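Local coordinates for protein P43 (Trichuris muris, PDB 6QIX) that probably tethers to matrix and inhibits interleukin-13 function as the major secreted protein of a whipworm parasite, at residues F25-P30 and R82-P87; K129-R134 and E360-V365. One frame throughout, in Å; residues are numbered along the deposited sequence. Where two conformers were deposited one is given.

How the contacts relate
Two distant pairings in p43 illustrate how a disulfide-rich secreted chain is closed at different scales. Near the N terminus, 25-30 runs as a loop ahead of helix 39-49, and after 51 intervening residues the chain is back at 82-87, where strand 79-85 ends, which contact 1 lays against that loop. Helix 126-129 and the turn 129-134 follow. Contact 2 then spans 225 residues, about half of them in helices and strands, before 360-365, close to the end of the modelled chain, is bonded back to it. The closures lie in series, neither enclosed nor crossed. Contact 1 lies at the surface and contact 2 deeper, centres about 23 Å and nearest atoms about 8 Å apart.

Contact 1 (F25-P30 and R82-P87); sequences FGDWKP and RCRRRP
Arg82 begins a layered stack by laying its guanidinium over one face of Trp28, the planes only 6° apart and CZ 3.5 Å from the centroid of the five-membered ring. A water links Arg82 NH1 to Lys29 O, while Glu98 on the neighbouring strand 95-101 pairs with NE. Cys83 turns its side chain to the other side, into a disulfide with Cys50, but its carbonyl receives Lys29 N (N to O, 3.0 Å). Arg84 covers the opposite face of Trp28: its CG sits between the backbone N and the carbonyl carbon (chi1 59°), and CD comes 3.6 Å from the centroid of the six-membered ring. Farther out, NH1 reaches Asp27 OD2 at 2.8 Å, a salt bridge whose hydrogen bond is weak and bent, and NE is held by Asp96. The aliphatic part of Arg84 also meets Phe25 CB, with CD 3.5 Å away. At Arg85 the backbone takes over, its O accepting a nearly straight bond from Gly26 N at 2.9 Å. Arg86 ends the series with its guanidinium flat on Phe25, centres 4.0 Å apart, while its NH1 bonds to Pro23 O. Such alternation of aromatic and arginine layers resembles the ladder of thrombospondin type 1 repeats. The carboxylates of Glu98, Asp96 and Asp27 would offset the charge that Arg82 and Arg84 bring to the two faces of Trp28.

Contact 2 (K129-R134 and E360-V365); sequences KQCFTR and EYCKRV. With ACT (acetate ion), chain G.
Cys131 and Cys362 are joined by a disulfide, their SG atoms 2.1 Å apart, and this link is the compact part of the contact. Both sulfurs stand anti to their own carbonyl carbons, beside the backbone N. The torsion about the S-S bond is only -55°, which gives a left-handed twist well short of the usual right angle and brings Cys131 CB to 3.4 Å from Cys362 CB, tighter than ordinary van der Waals contact. The Tyr361 ring lies obliquely beside the bridge, its CE1 4.1 Å from Cys131 SG, and on the other segment the Phe132 ring carries Cys131 CB over the centre of one face and stacks with Tyr145. Away from the sulfurs the two segments separate and water mediates. A single molecule donates to Cys131 O and to Cys362 O, the latter at 2.7 Å, and accepts from Arg134 NH1 at 3.0 Å. That guanidinium is also paired with Asp136 and Glu367. Arg364, modelled in two conformers, in one of them offers NE and NH2 to the two oxygens of an acetate (NE to OXT 2.8 Å), probably from the crystallisation liquor and also bonded by Asn88. The disulfide thus fixes how far the turn after strand 356-358, near the end of the modelled chain, stands from that after helix 126-129, and Arg134 would polarise the bridging water that satisfies both carbonyls.

Contact 1 (F25-P30 and R82-P87)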
loop_
_atom_site.group_PDB
_atom_site.type_symbol
_atom_site.label_atom_id
_atom_site.label_comp_id
_atom_site.label_asym_id
_atom_site.label_seq_id
_atom_site.Cartn_x
_atom_site.Cartn_y
_atom_site.Cartn_z
ATOM N N PHE A 25 6.427 26.071 10.055
ATOM C CA PHE A 25 5.012 26.078 9.710
ATOM C C PHE A 25 4.287 27.203 10.443
ATOM O O PHE A 25 4.746 27.704 11.474
ATOM C CB PHE A 25 4.376 24.727 10.055
ATOM C CG PHE A 25 4.860 23.590 9.180
ATOM C CD1 PHE A 25 4.246 23.322 7.969
ATOM C CD2 PHE A 25 5.937 22.797 9.575
ATOM C CE1 PHE A 25 4.708 22.304 7.168
ATOM C CE2 PHE A 25 6.373 21.760 8.795
ATOM C CZ PHE A 25 5.780 21.525 7.583
ATOM N N GLY A 26 3.146 27.618 9.870
ATOM C CA GLY A 26 2.250 28.596 10.457
ATOM C C GLY A 26 1.388 28.061 11.574
ATOM O O GLY A 26 0.596 28.776 12.192
ATOM N N ASP A 27 1.526 26.778 11.839
ATOM C CA ASP A 27 0.828 26.108 12.921
ATOM C C ASP A 27 -0.685 26.324 12.980
ATOM O O ASP A 27 -1.311 26.898 12.083
ATOM C CB ASP A 27 1.474 26.495 14.255
ATOM C CG ASP A 27 2.951 26.147 14.306
ATOM O OD1 ASP A 27 3.683 26.545 13.375
ATOM O OD2 ASP A 27 3.370 25.467 15.271
ATOM N N TRP A 28 -1.259 25.864 14.072
ATOM C CA TRP A 28 -2.330 24.893 13.969
ATOM C C TRP A 28 -3.688 25.501 13.666
ATOM O O TRP A 28 -4.142 26.416 14.351
ATOM C CB TRP A 28 -2.364 24.087 15.259
ATOM C CG TRP A 28 -1.071 23.374 15.539
ATOM C CD1 TRP A 28 -0.157 23.693 16.491
ATOM C CD2 TRP A 28 -0.553 22.215 14.855
ATOM N NE1 TRP A 28 0.893 22.806 16.455
ATOM C CE2 TRP A 28 0.671 21.886 15.465
ATOM C CE3 TRP A 28 -1.015 21.420 13.801
ATOM C CZ2 TRP A 28 1.448 20.802 15.050
ATOM C CZ3 TRP A 28 -0.241 20.339 13.386
ATOM C CH2 TRP A 28 0.975 20.041 14.012
ATOM N N LYS A 29 -4.327 24.982 12.618
ATOM C CA LYS A 29 -5.757 25.141 12.418
ATOM C C LYS A 29 -6.469 24.273 13.447
ATOM O O LYS A 29 -5.838 23.450 14.119
ATOM C CB LYS A 29 -6.128 24.745 10.988
ATOM C CG LYS A 29 -5.171 25.317 9.942
ATOM C CD LYS A 29 -5.883 25.586 8.627
ATOM C CE LYS A 29 -5.021 26.412 7.654
ATOM N NZ LYS A 29 -3.632 26.629 8.147
ATOM N N PRO A 30 -7.783 24.426 13.603
ATOM C CA PRO A 30 -8.465 23.710 14.687
ATOM C C PRO A 30 -8.497 22.205 14.461
ATOM O O PRO A 30 -8.501 21.707 13.328
ATOM C CB PRO A 30 -9.883 24.308 14.699
ATOM C CG PRO A 30 -10.057 25.011 13.372
ATOM C CD PRO A 30 -8.662 25.384 12.896
ATOM N N ARG A 82 -5.298 17.598 13.127
ATOM C CA ARG A 82 -5.105 19.025 12.910
ATOM C C ARG A 82 -3.884 19.210 12.033
ATOM O O ARG A 82 -3.025 18.333 11.948
ATOM C CB ARG A 82 -4.968 19.806 14.224
ATOM C CG ARG A 82 -3.709 19.562 15.014
ATOM C CD ARG A 82 -3.673 20.531 16.220
ATOM N NE ARG A 82 -2.508 20.311 17.066
ATOM C CZ ARG A 82 -2.149 21.106 18.068
ATOM N NH1 ARG A 82 -2.877 22.189 18.359
ATOM N NH2 ARG A 82 -1.066 20.811 18.785
ATOM N N CYS A 83 -3.816 20.373 11.390
ATOM C CA CYS A 83 -2.895 20.604 10.291
ATOM C C CYS A 83 -2.271 21.987 10.411
ATOM O O CYS A 83 -2.859 22.915 10.981
ATOM C CB CYS A 83 -3.627 20.460 8.939
ATOM S SG CYS A 83 -2.609 20.466 7.436
ATOM N N ARG A 84 -1.068 22.115 9.866
ATOM C CA ARG A 84 -0.435 23.416 9.736
ATOM C C ARG A 84 0.248 23.478 8.379
ATOM O O ARG A 84 0.516 22.453 7.758
ATOM C CB ARG A 84 0.561 23.679 10.853
ATOM C CG ARG A 84 1.683 22.680 10.958
ATOM C CD ARG A 84 2.431 22.934 12.273
ATOM N NE ARG A 84 3.521 21.982 12.478
ATOM C CZ ARG A 84 4.365 22.013 13.504
ATOM N NH1 ARG A 84 4.231 22.942 14.427
ATOM N NH2 ARG A 84 5.336 21.117 13.611
ATOM N N ARG A 85 0.529 24.698 7.925
ATOM C CA ARG A 85 0.870 24.932 6.532
ATOM C C ARG A 85 2.069 25.854 6.414
ATOM O O ARG A 85 2.316 26.694 7.286
ATOM C CB ARG A 85 -0.321 25.549 5.791
ATOM C CG ARG A 85 -0.258 25.484 4.275
ATOM C CD ARG A 85 -1.680 25.478 3.711
ATOM N NE ARG A 85 -1.735 25.667 2.260
ATOM C CZ ARG A 85 -2.855 25.573 1.544
ATOM N NH1 ARG A 85 -4.007 25.302 2.153
ATOM N NH2 ARG A 85 -2.831 25.746 0.224
ATOM N N ARG A 86 2.808 25.681 5.322
ATOM C CA ARG A 86 3.839 26.626 4.914
ATOM C C ARG A 86 3.931 26.594 3.399
ATOM O O ARG A 86 3.389 25.688 2.755
ATOM C CB ARG A 86 5.195 26.287 5.539
ATOM C CG ARG A 86 5.896 25.100 4.883
ATOM C CD ARG A 86 7.200 24.757 5.616
ATOM N NE ARG A 86 7.645 23.403 5.331
ATOM C CZ ARG A 86 8.594 22.774 6.010
ATOM N NH1 ARG A 86 9.196 23.390 7.014
ATOM N NH2 ARG A 86 8.925 21.526 5.684
ATOM N N PRO A 87 4.627 27.559 2.797
ATOM C CA PRO A 87 4.800 27.531 1.334
ATOM C C PRO A 87 5.484 26.250 0.853
ATOM O O PRO A 87 6.390 25.713 1.497
ATOM C CB PRO A 87 5.657 28.770 1.048
ATOM C CG PRO A 87 5.447 29.673 2.240
ATOM C CD PRO A 87 5.220 28.761 3.418
HETATM O O HOH W 1 -0.890 26.973 9.411
HETATM O O HOH W 2 -5.446 23.586 16.920
HETATM O O HOH W 3 -6.394 21.472 11.343
#

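Contact 2 (K129-R134 and E360-V365)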
loop_
_atom_site.group_PDB
_atom_site.type_symbol
_atom_site.label_atom_id
_atom_site.label_comp_id
_atom_site.label_asym_id
_atom_site.label_seq_id
_atom_site.Cartn_x
_atom_site.Cartn_y
_atom_site.Cartn_z
ATOM N N LYS A 129 -0.575 4.908 -0.983
ATOM C CA LYS A 129 0.818 5.299 -0.782
ATOM C C LYS A 129 1.587 5.222 -2.096
ATOM O O LYS A 129 2.456 6.059 -2.376
ATOM C CB LYS A 129 1.470 4.402 0.289
ATOM C CG LYS A 129 0.860 4.542 1.659
ATOM C CD LYS A 129 1.325 3.408 2.556
ATOM C CE LYS A 129 2.629 3.714 3.203
ATOM N NZ LYS A 129 2.995 2.653 4.238
ATOM N N GLN A 130 1.233 4.271 -2.952
ATOM C CA GLN A 130 1.977 4.096 -4.186
ATOM C C GLN A 130 1.722 5.214 -5.181
ATOM O O GLN A 130 2.450 5.305 -6.190
ATOM C CB GLN A 130 1.654 2.706 -4.753
ATOM C CG GLN A 130 2.403 1.617 -3.981
ATOM C CD GLN A 130 1.971 0.216 -4.325
ATOM O OE1 GLN A 130 1.201 0.015 -5.240
ATOM N NE2 GLN A 130 2.411 -0.750 -3.553
ATOM N N CYS A 131 0.762 6.102 -4.915
ATOM C CA CYS A 131 0.611 7.259 -5.786
ATOM C C CYS A 131 1.887 8.080 -5.796
ATOM O O CYS A 131 2.167 8.797 -6.768
ATOM C CB CYS A 131 -0.545 8.150 -5.326
ATOM S SG CYS A 131 -2.195 7.388 -5.500
ATOM N N PHE A 132 2.654 8.035 -4.699
ATOM C CA PHE A 132 3.833 8.891 -4.574
ATOM C C PHE A 132 5.126 8.096 -4.686
ATOM O O PHE A 132 6.143 8.470 -4.109
ATOM C CB PHE A 132 3.729 9.685 -3.274
ATOM C CG PHE A 132 2.399 10.413 -3.158
ATOM C CD1 PHE A 132 2.128 11.502 -3.985
ATOM C CD2 PHE A 132 1.399 9.965 -2.305
ATOM C CE1 PHE A 132 0.917 12.145 -3.940
ATOM C CE2 PHE A 132 0.196 10.621 -2.241
ATOM C CZ PHE A 132 -0.046 11.720 -3.063
ATOM N N THR A 133 5.091 7.002 -5.457
ATOM C CA THR A 133 6.257 6.175 -5.750
ATOM C C THR A 133 6.668 6.293 -7.214
ATOM O O THR A 133 7.388 5.426 -7.728
ATOM C CB THR A 133 6.001 4.698 -5.407
ATOM O OG1 THR A 133 4.871 4.214 -6.144
ATOM C CG2 THR A 133 5.743 4.485 -3.930
ATOM N N ARG A 134 6.217 7.353 -7.899
ATOM C CA ARG A 134 6.605 7.546 -9.286
ATOM C C ARG A 134 8.083 7.918 -9.407
ATOM O O ARG A 134 8.683 8.477 -8.467
ATOM C CB ARG A 134 5.768 8.634 -9.941
ATOM C CG ARG A 134 4.305 8.357 -9.932
ATOM C CD ARG A 134 3.503 9.690 -9.903
ATOM N NE ARG A 134 3.899 10.624 -10.961
ATOM C CZ ARG A 134 3.277 11.790 -11.188
ATOM N NH1 ARG A 134 2.217 12.128 -10.455
ATOM N NH2 ARG A 134 3.708 12.622 -12.128
ATOM N N GLU A 360 -6.037 9.258 -12.138
ATOM C CA GLU A 360 -6.464 10.603 -11.763
ATOM C C GLU A 360 -6.359 10.828 -10.258
ATOM O O GLU A 360 -5.944 11.907 -9.815
ATOM C CB GLU A 360 -7.890 10.879 -12.229
ATOM C CG GLU A 360 -8.284 12.319 -12.019
ATOM C CD GLU A 360 -7.605 13.293 -12.986
ATOM O OE1 GLU A 360 -7.015 12.861 -14.021
ATOM O OE2 GLU A 360 -7.693 14.524 -12.717
ATOM N N TYR A 361 -6.735 9.831 -9.454
ATOM C CA TYR A 361 -6.738 10.064 -8.017
ATOM C C TYR A 361 -5.331 10.082 -7.443
ATOM O O TYR A 361 -5.172 10.473 -6.288
ATOM C CB TYR A 361 -7.597 9.019 -7.269
ATOM C CG TYR A 361 -7.134 7.587 -7.369
ATOM C CD1 TYR A 361 -6.156 7.071 -6.518
ATOM C CD2 TYR A 361 -7.687 6.736 -8.308
ATOM C CE1 TYR A 361 -5.744 5.781 -6.635
ATOM C CE2 TYR A 361 -7.288 5.438 -8.407
ATOM C CZ TYR A 361 -6.316 4.968 -7.584
ATOM O OH TYR A 361 -5.925 3.652 -7.693
ATOM N N CYS A 362 -4.317 9.711 -8.229
ATOM C CA CYS A 362 -2.933 9.758 -7.766
ATOM C C CYS A 362 -2.210 11.040 -8.131
ATOM O O CYS A 362 -1.101 11.258 -7.641
ATOM C CB CYS A 362 -2.090 8.608 -8.340
ATOM S SG CYS A 362 -2.360 7.043 -7.543
ATOM N N LYS A 363 -2.780 11.863 -9.000
ATOM C CA LYS A 363 -2.073 13.027 -9.503
ATOM C C LYS A 363 -1.728 13.987 -8.377
ATOM O O LYS A 363 -2.488 14.144 -7.415
ATOM C CB LYS A 363 -2.926 13.735 -10.555
ATOM C CG LYS A 363 -2.817 13.099 -11.944
ATOM C CD LYS A 363 -3.733 13.739 -12.969
ATOM C CE LYS A 363 -3.611 13.005 -14.289
ATOM N NZ LYS A 363 -4.582 13.492 -15.295
ATOM N N ARG A 364 -0.558 14.621 -8.491
ATOM C CA ARG A 364 -0.218 15.709 -7.587
ATOM C C ARG A 364 -1.283 16.794 -7.688
ATOM O O ARG A 364 -1.940 16.953 -8.718
ATOM C CB ARG A 364 1.171 16.267 -7.909
ATOM C CG ARG A 364 2.290 15.418 -7.323
ATOM C CD ARG A 364 3.656 15.926 -7.698
ATOM N NE ARG A 364 4.041 17.071 -6.887
ATOM C CZ ARG A 364 5.188 17.731 -7.015
ATOM N NH1 ARG A 364 6.074 17.362 -7.928
ATOM N NH2 ARG A 364 5.442 18.767 -6.232
ATOM N N VAL A 365 -1.466 17.538 -6.595
ATOM C CA VAL A 365 -2.560 18.506 -6.547
ATOM C C VAL A 365 -2.504 19.446 -7.746
ATOM O O VAL A 365 -3.529 19.731 -8.369
ATOM C CB VAL A 365 -2.539 19.279 -5.213
ATOM C CG1 VAL A 365 -2.757 18.324 -4.028
ATOM C CG2 VAL A 365 -1.229 20.049 -5.076
HETATM C C ACT G . 3.035 18.556 -3.954
HETATM O O ACT G . 3.970 19.370 -4.202
HETATM O OXT ACT G . 2.432 17.783 -4.740
HETATM C CH3 ACT G . 2.577 18.444 -2.487
HETATM O O HOH W 4 1.561 11.360 -7.683
#